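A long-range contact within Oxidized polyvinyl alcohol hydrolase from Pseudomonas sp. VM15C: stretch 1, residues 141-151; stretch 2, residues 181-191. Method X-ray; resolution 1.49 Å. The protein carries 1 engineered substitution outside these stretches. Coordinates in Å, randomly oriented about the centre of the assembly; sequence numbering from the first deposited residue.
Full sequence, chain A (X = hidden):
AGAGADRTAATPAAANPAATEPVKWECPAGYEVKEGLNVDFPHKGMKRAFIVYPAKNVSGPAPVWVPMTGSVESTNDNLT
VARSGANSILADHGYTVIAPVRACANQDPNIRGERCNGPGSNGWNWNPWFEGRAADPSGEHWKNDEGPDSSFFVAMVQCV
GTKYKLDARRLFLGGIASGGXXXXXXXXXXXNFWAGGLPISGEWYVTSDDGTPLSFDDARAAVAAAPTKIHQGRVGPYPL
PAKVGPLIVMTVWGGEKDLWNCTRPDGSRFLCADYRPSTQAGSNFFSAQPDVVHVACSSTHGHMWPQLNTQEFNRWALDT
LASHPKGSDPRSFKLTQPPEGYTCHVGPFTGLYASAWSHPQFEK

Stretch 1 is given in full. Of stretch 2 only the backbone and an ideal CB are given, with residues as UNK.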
ATOM      1  N   HIS A 141      11.514   3.320 -17.991  1.00 15.30           N
ATOM      2  CA  HIS A 141      11.553   1.868 -17.886  1.00 17.24           C
ATOM      3  C   HIS A 141      10.534   1.301 -16.908  1.00 15.83           C
ATOM      4  O   HIS A 141      10.036   0.205 -17.084  1.00 16.74           O
ATOM      5  CB  HIS A 141      12.940   1.363 -17.462  1.00 20.17           C
ATOM      6  CG  HIS A 141      12.964  -0.120 -17.266  1.00 24.19           C
ATOM      7  ND1 HIS A 141      12.509  -0.992 -18.238  1.00 26.61           N
ATOM      8  CD2 HIS A 141      13.295  -0.883 -16.199  1.00 26.56           C
ATOM      9  CE1 HIS A 141      12.549  -2.229 -17.775  1.00 27.30           C
ATOM     10  NE2 HIS A 141      13.021  -2.192 -16.541  1.00 25.82           N
ATOM     11  N   TRP A 142      10.229   2.066 -15.872  1.00 12.24           N
ATOM     12  CA  TRP A 142       9.295   1.583 -14.872  1.00 11.45           C
ATOM     13  C   TRP A 142       7.863   1.694 -15.308  1.00 12.49           C
ATOM     14  O   TRP A 142       6.959   1.344 -14.554  1.00 12.14           O
ATOM     15  CB  TRP A 142       9.564   2.302 -13.535  1.00  9.72           C
ATOM     16  CG  TRP A 142      11.026   2.140 -13.136  1.00 10.32           C
ATOM     17  CD1 TRP A 142      11.916   3.154 -12.896  1.00  9.47           C
ATOM     18  CD2 TRP A 142      11.757   0.906 -12.901  1.00 10.35           C
ATOM     19  NE1 TRP A 142      13.145   2.645 -12.514  1.00 11.02           N
ATOM     20  CE2 TRP A 142      13.070   1.269 -12.511  1.00 10.08           C
ATOM     21  CE3 TRP A 142      11.412  -0.456 -12.955  1.00 11.97           C
ATOM     22  CZ2 TRP A 142      14.056   0.308 -12.178  1.00 10.79           C
ATOM     23  CZ3 TRP A 142      12.370  -1.403 -12.615  1.00 11.49           C
ATOM     24  CH2 TRP A 142      13.695  -1.011 -12.230  1.00 11.28           C
ATOM     25  N   LYS A 143       7.622   2.169 -16.531  1.00 12.30           N
ATOM     26  CA  LYS A 143       6.253   2.185 -17.040  1.00 12.47           C
ATOM     27  C   LYS A 143       5.715   0.769 -17.139  1.00 13.47           C
ATOM     28  O   LYS A 143       4.527   0.571 -17.028  1.00 16.48           O
ATOM     29  CB  LYS A 143       6.156   2.802 -18.442  1.00 11.17           C
ATOM     30  CG  LYS A 143       6.239   4.253 -18.407  1.00 12.93           C
ATOM     31  CD  LYS A 143       6.209   4.791 -19.855  1.00 15.78           C
ATOM     32  CE  LYS A 143       5.978   6.270 -19.858  1.00 17.22           C
ATOM     33  NZ  LYS A 143       5.871   6.679 -21.302  1.00 21.03           N
ATOM     34  N   ASN A 144       6.553  -0.241 -17.350  1.00 14.47           N
ATOM     35  CA  ASN A 144       5.918  -1.543 -17.402  1.00 17.14           C
ATOM     36  C   ASN A 144       6.751  -2.642 -16.754  1.00 17.03           C
ATOM     37  O   ASN A 144       6.710  -3.801 -17.162  1.00 19.33           O
ATOM     38  CB  ASN A 144       5.471  -1.900 -18.848  1.00 21.02           C
ATOM     39  CG  ASN A 144       4.138  -1.164 -19.282  1.00 24.70           C
ATOM     40  OD1 ASN A 144       3.030  -1.536 -18.875  1.00 24.58           O
ATOM     41  ND2 ASN A 144       4.278  -0.114 -20.111  1.00 24.79           N
ATOM     42  N   ASP A 145       7.493  -2.258 -15.726  1.00 13.58           N
ATOM     43  CA  ASP A 145       8.278  -3.170 -14.915  1.00 12.94           C
ATOM     44  C   ASP A 145       7.870  -2.803 -13.479  1.00 11.86           C
ATOM     45  O   ASP A 145       8.041  -1.654 -13.067  1.00 10.88           O
ATOM     46  CB  ASP A 145       9.781  -2.942 -15.104  1.00 13.40           C
ATOM     47  CG  ASP A 145      10.635  -3.981 -14.362  1.00 17.79           C
ATOM     48  OD1 ASP A 145      10.388  -4.325 -13.165  1.00 14.21           O
ATOM     49  OD2 ASP A 145      11.608  -4.442 -14.987  1.00 22.98           O
ATOM     50  N   GLU A 146       7.366  -3.796 -12.746  1.00 11.39           N
ATOM     51  CA  GLU A 146       6.867  -3.598 -11.380  1.00 10.49           C
ATOM     52  C   GLU A 146       7.909  -3.035 -10.460  1.00 10.55           C
ATOM     53  O   GLU A 146       7.581  -2.333  -9.500  1.00  9.98           O
ATOM     54  CB  GLU A 146       6.346  -4.927 -10.812  1.00 10.85           C
ATOM     55  CG  GLU A 146       7.440  -5.964 -10.600  1.00  9.85           C
ATOM     56  CD  GLU A 146       6.891  -7.316 -10.134  1.00 12.33           C
ATOM     57  OE1 GLU A 146       5.940  -7.329  -9.337  1.00 11.70           O
ATOM     58  OE2 GLU A 146       7.413  -8.378 -10.566  1.00 13.96           O
ATOM     59  N   GLY A 147       9.178  -3.307 -10.733  1.00  8.83           N
ATOM     60  CA  GLY A 147      10.213  -2.817  -9.815  1.00 10.21           C
ATOM     61  C   GLY A 147      10.605  -3.845  -8.766  1.00  9.95           C
ATOM     62  O   GLY A 147       9.849  -4.764  -8.493  1.00  9.97           O
ATOM     63  N   PRO A 148      11.728  -3.638  -8.079  1.00  9.42           N
ATOM     64  CA  PRO A 148      12.193  -4.616  -7.102  1.00  9.13           C
ATOM     65  C   PRO A 148      11.490  -4.751  -5.775  1.00  9.89           C
ATOM     66  O   PRO A 148      11.700  -5.742  -5.116  1.00 12.23           O
ATOM     67  CB  PRO A 148      13.698  -4.311  -6.961  1.00 11.28           C
ATOM     68  CG  PRO A 148      13.863  -2.907  -7.461  1.00 12.35           C
ATOM     69  CD  PRO A 148      12.697  -2.561  -8.354  1.00 10.19           C
ATOM     70  N   ASP A 149      10.663  -3.781  -5.375  1.00  8.42           N
ATOM     71  CA  ASP A 149       9.951  -3.996  -4.144  1.00  8.34           C
ATOM     72  C   ASP A 149       8.736  -4.891  -4.408  1.00  8.14           C
ATOM     73  O   ASP A 149       8.494  -5.826  -3.633  1.00  8.53           O
ATOM     74  CB  ASP A 149       9.476  -2.645  -3.533  1.00  8.66           C
ATOM     75  CG  ASP A 149      10.463  -2.102  -2.525  1.00  9.33           C
ATOM     76  OD1 ASP A 149      11.233  -2.891  -1.937  1.00  9.77           O
ATOM     77  OD2 ASP A 149      10.472  -0.878  -2.282  1.00  8.53           O
ATOM     78  N   SER A 150       7.967  -4.595  -5.466  1.00  8.19           N
ATOM     79  CA  SER A 150       6.803  -5.417  -5.770  1.00  8.57           C
ATOM     80  C   SER A 150       7.206  -6.883  -5.908  1.00  9.30           C
ATOM     81  O   SER A 150       6.524  -7.777  -5.375  1.00 10.44           O
ATOM     82  CB  SER A 150       6.118  -4.872  -7.039  1.00  9.09           C
ATOM     83  OG  SER A 150       4.999  -5.670  -7.418  1.00  9.48           O
ATOM     84  N   SER A 151       8.300  -7.154  -6.632  1.00  9.37           N
ATOM     85  CA  SER A 151       8.721  -8.563  -6.779  1.00  9.84           C
ATOM     86  C   SER A 151       9.300  -9.151  -5.496  1.00  9.04           C
ATOM     87  O   SER A 151       9.088 -10.330  -5.195  1.00 10.13           O
ATOM     88  CB  SER A 151       9.716  -8.710  -7.938  1.00  9.96           C
ATOM     89  OG  SER A 151      10.858  -7.887  -7.759  1.00 11.72           O
ATOM     90  N   UNK A 181       1.370   4.246  -1.278  1.00  6.74           N
ATOM     91  CA  UNK A 181       1.663   4.344  -2.702  1.00  7.35           C
ATOM     92  C   UNK A 181       2.188   2.992  -3.165  1.00  6.59           C
ATOM     93  O   UNK A 181       1.812   2.502  -4.231  1.00  8.07           O
ATOM     94  CB  UNK A 181       2.669   5.460  -2.993  1.00  7.35           C
ATOM     95  N   UNK A 182       3.060   2.412  -2.367  1.00  6.70           N
ATOM     96  CA  UNK A 182       3.594   1.103  -2.728  1.00  7.53           C
ATOM     97  C   UNK A 182       2.504   0.044  -2.779  1.00  6.99           C
ATOM     98  O   UNK A 182       2.565  -0.864  -3.643  1.00  8.22           O
ATOM     99  CB  UNK A 182       4.680   0.683  -1.736  1.00  7.53           C
ATOM    100  N   UNK A 183       1.497   0.154  -1.895  1.00  6.68           N
ATOM    101  CA  UNK A 183       0.366  -0.800  -1.907  1.00  6.37           C
ATOM    102  C   UNK A 183      -0.345  -0.651  -3.262  1.00  7.74           C
ATOM    103  O   UNK A 183      -0.676  -1.639  -3.918  1.00  7.33           O
ATOM    104  CB  UNK A 183      -0.598  -0.547  -0.746  1.00  6.37           C
ATOM    105  N   UNK A 184      -0.645   0.580  -3.675  1.00  8.08           N
ATOM    106  CA  UNK A 184      -1.289   0.779  -4.965  1.00  7.63           C
ATOM    107  C   UNK A 184      -0.455   0.149  -6.094  1.00  7.79           C
ATOM    108  O   UNK A 184      -1.010  -0.541  -6.966  1.00  8.80           O
ATOM    109  CB  UNK A 184      -1.500   2.272  -5.225  1.00  7.63           C
ATOM    110  N   UNK A 185       0.859   0.404  -6.100  1.00  7.29           N
ATOM    111  CA  UNK A 185       1.677  -0.150  -7.186  1.00  7.13           C
ATOM    112  C   UNK A 185       1.652  -1.678  -7.208  1.00  8.20           C
ATOM    113  O   UNK A 185       1.488  -2.314  -8.265  1.00  8.40           O
ATOM    114  CB  UNK A 185       3.121   0.337  -7.054  1.00  7.13           C
ATOM    115  N   UNK A 186       1.746  -2.271  -6.026  1.00  7.71           N
ATOM    116  CA  UNK A 186       1.758  -3.736  -5.936  1.00  7.46           C
ATOM    117  C   UNK A 186       0.440  -4.322  -6.390  1.00  8.51           C
ATOM    118  O   UNK A 186       0.414  -5.411  -7.030  1.00  8.62           O
ATOM    119  CB  UNK A 186       2.060  -4.187  -4.505  1.00  7.46           C
ATOM    120  N   UNK A 187      -0.675  -3.683  -6.053  1.00  7.68           N
ATOM    121  CA  UNK A 187      -1.984  -4.203  -6.477  1.00  8.62           C
ATOM    122  C   UNK A 187      -2.145  -4.100  -7.989  1.00  9.71           C
ATOM    123  O   UNK A 187      -2.784  -4.957  -8.598  1.00 11.03           O
ATOM    124  CB  UNK A 187      -3.115  -3.446  -5.778  1.00  8.62           C
ATOM    125  N   UNK A 188      -1.531  -3.088  -8.601  1.00  8.30           N
ATOM    126  CA  UNK A 188      -1.705  -2.905 -10.043  1.00  8.76           C
ATOM    127  C   UNK A 188      -0.838  -3.845 -10.831  1.00 10.43           C
ATOM    128  O   UNK A 188      -1.218  -4.253 -11.940  1.00 11.93           O
ATOM    129  CB  UNK A 188      -1.394  -1.462 -10.445  1.00  8.76           C
ATOM    130  N   UNK A 189       0.313  -4.213 -10.272  1.00  9.98           N
ATOM    131  CA  UNK A 189       1.239  -5.110 -10.976  1.00  9.26           C
ATOM    132  C   UNK A 189       1.148  -6.555 -10.555  1.00 10.04           C
ATOM    133  O   UNK A 189       1.597  -7.435 -11.320  1.00 11.82           O
ATOM    134  CB  UNK A 189       2.677  -4.632 -10.769  1.00  9.26           C
ATOM    135  N   UNK A 190       0.607  -6.846  -9.363  1.00  8.32           N
ATOM    136  CA  UNK A 190       0.556  -8.233  -8.894  1.00  8.41           C
ATOM    137  C   UNK A 190      -0.863  -8.609  -8.457  1.00  8.06           C
ATOM    138  O   UNK A 190      -1.082  -9.262  -7.440  1.00  8.45           O
ATOM    139  CB  UNK A 190       1.536  -8.441  -7.738  1.00  8.41           C
ATOM    140  N   UNK A 191      -1.841  -8.221  -9.271  1.00  8.62           N
ATOM    141  CA  UNK A 191      -3.222  -8.518  -8.958  1.00  9.00           C
ATOM    142  C   UNK A 191      -3.604  -9.971  -9.091  1.00 10.00           C
ATOM    143  O   UNK A 191      -4.738 -10.314  -8.776  1.00 10.17           O
ATOM    144  CB  UNK A 191      -4.135  -7.682  -9.857  1.00  9.00           C
TER

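Positions 181 to 189 are helical, and the side of this helix that carries 182, 185 and 189 faces stretch 1.

Position 181 has nothing of stretch 1 near its CB, so this contact sets no preference. It is Thr-181.

Position 182 points toward stretch 1, but no atom of it lies within 5.5 Å of the ideal CB. A long, flexible side chain is needed to reach Asp-149 and Ser-150. The residue is Met-182. Its SD lies 3.8 Å from Asp-149 CB, and its CE lies 3.8 Å from Ser-150 N.

Positions 183 and 184 are out of reach and many residues would suit. They are Thr-183 and Asn-184.

Position 185 points toward stretch 1 across a gap. Beyond it, the carbonyl oxygens of Trp-142, Asp-145 and Glu-146 offer a cluster of acceptors. A long donor suits, lysine or arginine; several acceptors favour several N-H groups. The residue is Arg-185, with chi1 to chi3 all t. Its NE donates to Glu-146 O at 2.9 Å, almost straight. Its NH2 donates to Trp-142 O at 3.0 Å and, weakly, to Asp-145 O at 2.8 Å. All three oxygens lie near the guanidinium plane, where its N-H bonds point. A water also links Arg-185 NH1 to Trp-142 O.

Position 186 points sideways, and its CA is 5.3 Å from Ser-150 CA. The ideal CB is 4.4 Å from Ser-150 OG. A small residue suits this close approach. It is Ala-186.

Position 187 points away and 188 is out of reach. Stretch 1 does not choose between side chains here. They are Leu-187 and Leu-188.

Position 189 points toward stretch 1, with its ideal CB 3.7 Å from Glu-146 CB. The backbone of 144 to 146 offers a surface to cover, so a flat or broad apolar side chain suits. The residue is Phe-189, chi1 m. Glu-146 CA sits over the ring face, 3.5 Å from the centroid of the Phe-189 ring, in a CH-pi contact. Asn-144 C lies at the ring edge.

Position 190 is the first to leave helical angles. It points toward stretch 1, and its ideal CB is 4.8 Å from Glu-146 OE1. The carboxylate calls for a positive charge, lysine or arginine. The residue is Arg-190. NE donates to Glu-146 OE1 at 2.9 Å and NH2 to Glu-146 OE2 at 2.8 Å, a two-pronged salt bridge. Ser-150 OG also donates to Glu-146 OE1, at 2.7 Å, which helps hold the carboxylate.

Position 191 is out of reach and unconstrained here. It is Ser-191.

Stretch 2, residues 181-191: TMTNRALLFRS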
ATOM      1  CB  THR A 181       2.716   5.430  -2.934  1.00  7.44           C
ATOM      2  OG1 THR A 181       2.301   6.623  -2.224  1.00  8.24           O
ATOM      3  CG2 THR A 181       2.885   5.695  -4.431  1.00  7.78           C
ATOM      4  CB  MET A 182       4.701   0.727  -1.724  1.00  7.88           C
ATOM      5  CG  MET A 182       5.437  -0.595  -2.047  1.00  7.19           C
ATOM      6  SD  MET A 182       6.425  -0.429  -3.564  1.00  7.94           S
ATOM      7  CE  MET A 182       5.705  -1.730  -4.578  1.00  8.95           C
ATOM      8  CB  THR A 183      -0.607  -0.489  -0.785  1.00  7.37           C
ATOM      9  OG1 THR A 183       0.085  -0.667   0.459  1.00  7.44           O
ATOM     10  CG2 THR A 183      -1.796  -1.452  -0.826  1.00  8.15           C
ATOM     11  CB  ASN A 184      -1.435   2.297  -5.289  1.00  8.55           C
ATOM     12  CG  ASN A 184      -2.599   2.938  -4.568  1.00  8.16           C
ATOM     13  OD1 ASN A 184      -3.611   2.282  -4.282  1.00  8.83           O
ATOM     14  ND2 ASN A 184      -2.486   4.260  -4.288  1.00  8.58           N
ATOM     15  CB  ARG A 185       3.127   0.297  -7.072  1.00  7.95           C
ATOM     16  CG  ARG A 185       3.972  -0.217  -8.271  1.00  7.80           C
ATOM     17  CD  ARG A 185       5.377   0.465  -8.288  1.00  7.63           C
ATOM     18  NE  ARG A 185       6.083   0.113  -9.524  1.00  8.77           N
ATOM     19  CZ  ARG A 185       6.078   0.856 -10.624  1.00  8.49           C
ATOM     20  NH1 ARG A 185       5.381   2.010 -10.676  1.00  8.52           N
ATOM     21  NH2 ARG A 185       6.841   0.461 -11.660  1.00  9.59           N
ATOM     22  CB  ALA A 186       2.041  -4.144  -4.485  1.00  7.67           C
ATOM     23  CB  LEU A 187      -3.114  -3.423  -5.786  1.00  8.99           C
ATOM     24  CG  LEU A 187      -3.173  -3.632  -4.285  1.00  8.65           C
ATOM     25  CD1 LEU A 187      -4.134  -2.590  -3.718  1.00 11.81           C
ATOM     26  CD2 LEU A 187      -3.622  -5.081  -3.955  1.00 11.19           C
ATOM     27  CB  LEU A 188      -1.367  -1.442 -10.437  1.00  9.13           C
ATOM     28  CG  LEU A 188      -2.389  -0.443  -9.889  1.00  8.59           C
ATOM     29  CD1 LEU A 188      -1.814   0.977  -9.990  1.00  9.07           C
ATOM     30  CD2 LEU A 188      -3.729  -0.589 -10.678  1.00 10.18           C
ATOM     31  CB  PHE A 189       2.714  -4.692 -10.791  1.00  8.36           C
ATOM     32  CG  PHE A 189       3.163  -3.555 -11.705  1.00  9.84           C
ATOM     33  CD1 PHE A 189       3.670  -3.807 -12.968  1.00 10.10           C
ATOM     34  CD2 PHE A 189       3.158  -2.260 -11.232  1.00  9.83           C
ATOM     35  CE1 PHE A 189       4.178  -2.763 -13.743  1.00 10.58           C
ATOM     36  CE2 PHE A 189       3.674  -1.195 -12.010  1.00 10.16           C
ATOM     37  CZ  PHE A 189       4.189  -1.466 -13.275  1.00  8.91           C
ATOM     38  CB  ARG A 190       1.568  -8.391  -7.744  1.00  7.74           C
ATOM     39  CG  ARG A 190       2.999  -8.474  -8.266  1.00  8.48           C
ATOM     40  CD  ARG A 190       3.275  -9.851  -8.898  1.00 10.10           C
ATOM     41  NE  ARG A 190       4.693  -9.901  -9.200  1.00 11.08           N
ATOM     42  CZ  ARG A 190       5.411 -11.018  -9.361  1.00 12.13           C
ATOM     43  NH1 ARG A 190       4.839 -12.213  -9.268  1.00 14.35           N
ATOM     44  NH2 ARG A 190       6.717 -10.942  -9.561  1.00 14.43           N
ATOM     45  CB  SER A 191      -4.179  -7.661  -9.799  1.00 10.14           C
ATOM     46  OG  SER A 191      -4.100  -8.019 -11.175  1.00 11.92           O
TER
HETATM   47  O   HOH W   1       5.412   3.312 -13.232  1.00 12.16           O
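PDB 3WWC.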